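Side-chain contacts in purine catabolism protein pucG (Bacillus subtilis, PDB 3ISL), which catalyses the pyridoxal-phosphate-dependent transamination of (S)-ureidoglycine with glyoxylate, giving oxalurate and glycine in purine breakdown: residues A[11-14]-A[20-23]; A[299-304]-A[374-379]. All blocks are in the same frame, centred on the assembly; numbering follows the deposited sequence.

Contact 1 of 2, residues A[11-14]-A[20-23]; sequences LRTI and VEVD
The backbones of I14 and V20 come nearest each other, CA to CA at 5.6 Å, where the chain turns back after the short strand 13-14. The side chain of E21 joins 20-23 to 11-14. Its OE2 accepts a hydrogen bond from I14 N at 2.8 Å, nearly straight at 168°. The lone pair used is the anti one, away from the other oxygen. CG stands anti to the carbonyl carbon of E21 (chi1 -73°), and beyond it the chain is extended, which carries the carboxylate across to strand 13-14. On the way E21 CG passes I14 CB at 4.1 Å. Beside the hydrogen bond, the I14 CG2 methyl rests on V20 CA at 3.9 Å. The other carboxylate oxygen, OE1, forms a salt bridge with R372, so the group is held from two directions. A glutamine in place of E21 would probably weaken the hold on R372, leaving that arginine without its charged mate. T13 pairs with strand 348-349 through its backbone, and its side chain touches helix 373-389. V34 of the second subunit packs on I14, and R12 forms a salt bridge with D39 of that subunit. The side chain of V20 lies about 6 Å from that of K198, the lysine that carries the cofactor in the enzyme but not in this structure. Segment 20-23 runs on into helix 24-29.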
# COMPACT_ATOMS: atom_id res chain seq x y z
N LEU A 11 21.37 -10.11 -7.39
CA LEU A 11 21.61 -8.73 -7.01
C LEU A 11 21.77 -7.88 -8.26
O LEU A 11 22.75 -8.03 -9.00
CB LEU A 11 22.85 -8.55 -6.10
CG LEU A 11 22.88 -9.24 -4.76
CD1 LEU A 11 24.30 -9.09 -4.12
CD2 LEU A 11 21.82 -8.68 -3.84
N ARG A 12 20.80 -6.98 -8.49
CA ARG A 12 20.79 -6.18 -9.75
C ARG A 12 21.52 -4.90 -9.55
O ARG A 12 21.73 -4.42 -8.43
CB ARG A 12 19.33 -5.85 -10.19
CG ARG A 12 18.43 -7.06 -10.47
CD ARG A 12 19.07 -8.03 -11.38
NE ARG A 12 18.11 -8.85 -12.13
CZ ARG A 12 18.46 -9.89 -12.89
NH1 ARG A 12 19.74 -10.30 -12.93
NH2 ARG A 12 17.55 -10.51 -13.62
N THR A 13 21.91 -4.32 -10.68
CA THR A 13 22.38 -2.96 -10.72
C THR A 13 21.26 -2.19 -11.35
O THR A 13 21.05 -2.31 -12.53
CB THR A 13 23.59 -2.88 -11.62
OG1 THR A 13 24.62 -3.66 -10.99
CG2 THR A 13 24.06 -1.43 -11.82
N ILE A 14 20.54 -1.38 -10.59
CA ILE A 14 19.31 -0.80 -11.14
C ILE A 14 19.48 0.64 -11.57
O ILE A 14 19.70 1.56 -10.74
CB ILE A 14 18.10 -0.88 -10.18
CG1 ILE A 14 17.84 -2.34 -9.82
CG2 ILE A 14 16.84 -0.24 -10.88
CD1 ILE A 14 16.70 -2.55 -8.71
N VAL A 20 14.15 1.94 -7.92
CA VAL A 20 15.58 1.84 -7.85
C VAL A 20 16.11 1.12 -6.60
O VAL A 20 15.32 0.62 -5.77
CB VAL A 20 16.23 3.27 -8.03
CG1 VAL A 20 15.71 3.88 -9.36
CG2 VAL A 20 15.88 4.19 -6.83
N GLU A 21 17.41 1.04 -6.44
CA GLU A 21 18.00 0.27 -5.34
C GLU A 21 17.73 1.04 -4.06
O GLU A 21 17.69 2.29 -4.06
CB GLU A 21 19.51 0.17 -5.52
CG GLU A 21 19.99 -0.71 -6.58
CD GLU A 21 21.41 -0.42 -6.93
OE1 GLU A 21 22.21 0.03 -6.06
OE2 GLU A 21 21.72 -0.62 -8.11
N VAL A 22 17.58 0.30 -2.97
CA VAL A 22 17.35 0.86 -1.63
C VAL A 22 18.64 0.95 -0.84
O VAL A 22 19.43 -0.07 -0.80
CB VAL A 22 16.33 -0.03 -0.95
CG1 VAL A 22 16.06 0.36 0.49
CG2 VAL A 22 15.02 0.12 -1.76
N ASP A 23 18.89 2.08 -0.16
CA ASP A 23 20.08 2.13 0.72
C ASP A 23 20.05 0.92 1.70
O ASP A 23 18.99 0.62 2.26
CB ASP A 23 20.15 3.46 1.54
CG ASP A 23 21.53 3.66 2.25
OD1 ASP A 23 21.91 2.86 3.13
OD2 ASP A 23 22.28 4.61 1.94

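Contact 2 of 2, residues A[299-304]-A[374-379]; sequences EAALAA and ENVLFV
A301 and L302 of helix 288-308 meet V376 and V379 of helix 373-389 in a contact made by apolar side chains. The helices run nearly parallel in these segments, with an angle of 13° and axes 9.8 Å apart at the closest approach. The first group of contacts is one methyl against backbone and CB atoms. V376 CG1 lies anti to its own backbone N (chi1 162°) and reaches L302 N at 3.9 Å. The same methyl is 4.3 Å from A301 CB and equally far from L302 CB. It therefore lies over the backbone of L302 at N and CA, with A301 CB beside it. The second group is branch against branch. L302 CD1 touches V379 CG1 at 3.9 Å, and the two side chains cross at about a right angle. All four residues are buried. Y407 of helix 398-408 touches both A301 and V376, while I348 of strand 348-349 and I350 pack on V379. The arrangement is side-by-side packing of two near-parallel helices outside the large sheet, consistent with the smaller domain of a class-V aminotransferase, and it lies away from the cofactor.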
# COMPACT_ATOMS: atom_id res chain seq x y z
N GLU A 299 24.84 12.83 -12.98
CA GLU A 299 24.22 13.07 -14.25
C GLU A 299 25.29 13.51 -15.25
O GLU A 299 25.27 13.05 -16.40
CB GLU A 299 23.08 14.11 -14.12
CG GLU A 299 22.60 14.64 -15.49
CD GLU A 299 21.72 15.84 -15.39
OE1 GLU A 299 21.81 16.61 -14.36
OE2 GLU A 299 20.90 15.97 -16.35
N ALA A 300 26.20 14.38 -14.81
CA ALA A 300 27.23 14.95 -15.68
C ALA A 300 28.23 13.86 -16.13
O ALA A 300 28.51 13.75 -17.32
CB ALA A 300 27.94 16.12 -15.00
N ALA A 301 28.72 13.03 -15.20
CA ALA A 301 29.53 11.88 -15.54
C ALA A 301 28.84 10.88 -16.54
O ALA A 301 29.47 10.51 -17.52
CB ALA A 301 29.96 11.16 -14.24
N LEU A 302 27.59 10.42 -16.25
CA LEU A 302 26.83 9.60 -17.20
C LEU A 302 26.78 10.23 -18.61
O LEU A 302 27.10 9.57 -19.61
CB LEU A 302 25.40 9.31 -16.69
CG LEU A 302 24.52 8.47 -17.62
CD1 LEU A 302 25.09 7.05 -17.71
CD2 LEU A 302 23.08 8.38 -17.14
N ALA A 303 26.41 11.52 -18.66
CA ALA A 303 26.31 12.30 -19.88
C ALA A 303 27.61 12.33 -20.69
O ALA A 303 27.58 12.09 -21.95
CB ALA A 303 25.84 13.74 -19.57
N ALA A 304 28.73 12.60 -20.02
CA ALA A 304 30.02 12.60 -20.77
C ALA A 304 30.31 11.16 -21.21
O ALA A 304 30.77 10.96 -22.31
CB ALA A 304 31.20 13.22 -19.96
N GLU A 374 29.79 4.12 -8.74
CA GLU A 374 29.98 2.72 -9.12
C GLU A 374 28.94 2.26 -10.19
O GLU A 374 29.29 1.52 -11.15
CB GLU A 374 29.92 1.77 -7.88
CG GLU A 374 31.10 2.01 -6.88
CD GLU A 374 30.73 3.01 -5.77
OE1 GLU A 374 29.80 3.85 -5.93
OE2 GLU A 374 31.36 2.95 -4.73
N ASN A 375 27.69 2.68 -9.99
CA ASN A 375 26.56 2.29 -10.86
C ASN A 375 26.69 3.07 -12.20
O ASN A 375 26.46 2.53 -13.30
CB ASN A 375 25.22 2.65 -10.22
CG ASN A 375 24.66 1.58 -9.44
OD1 ASN A 375 23.42 1.51 -9.24
ND2 ASN A 375 25.51 0.68 -8.98
N VAL A 376 27.08 4.34 -12.10
CA VAL A 376 27.27 5.09 -13.31
C VAL A 376 28.38 4.47 -14.15
O VAL A 376 28.25 4.28 -15.33
CB VAL A 376 27.57 6.56 -13.00
CG1 VAL A 376 28.19 7.20 -14.22
CG2 VAL A 376 26.24 7.26 -12.67
N LEU A 377 29.50 4.12 -13.53
CA LEU A 377 30.57 3.41 -14.27
C LEU A 377 30.12 2.04 -14.84
O LEU A 377 30.41 1.72 -15.99
CB LEU A 377 31.79 3.24 -13.36
CG LEU A 377 32.92 4.28 -13.27
CD1 LEU A 377 32.84 5.54 -14.11
CD2 LEU A 377 33.50 4.55 -11.89
N PHE A 378 29.41 1.24 -14.05
CA PHE A 378 29.03 -0.10 -14.52
C PHE A 378 28.00 -0.05 -15.64
O PHE A 378 28.04 -0.87 -16.56
CB PHE A 378 28.54 -0.95 -13.33
CG PHE A 378 28.39 -2.46 -13.60
CD1 PHE A 378 29.16 -3.15 -14.56
CD2 PHE A 378 27.49 -3.23 -12.81
CE1 PHE A 378 29.00 -4.56 -14.73
CE2 PHE A 378 27.35 -4.64 -12.99
CZ PHE A 378 28.10 -5.28 -13.94
N VAL A 379 27.06 0.89 -15.56
CA VAL A 379 26.04 0.95 -16.58
C VAL A 379 26.67 1.34 -17.93
O VAL A 379 26.26 0.84 -19.00
CB VAL A 379 24.84 1.88 -16.19
CG1 VAL A 379 25.24 3.36 -16.38
CG2 VAL A 379 23.58 1.54 -17.07

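How the contacts relate
The two contacts follow one another along the chain: contact 1 closes near the N-terminus before contact 2 opens. Their centres are about 15 Å apart, on the same side of the chain's centre. Helix 373-389 joins them. One part of its surface takes up helix 288-308, while N375 and F378 touch T13 of strand 13-14. Strand 348-349 is a second shared element, since it pairs with strand 13-14 and also touches V379 and F378. The N-terminal arm is thus packed onto the helical region built from the C-terminal part of the chain. From there contact 1 reaches towards the cofactor site and the second subunit, while contact 2 stays within its own chain.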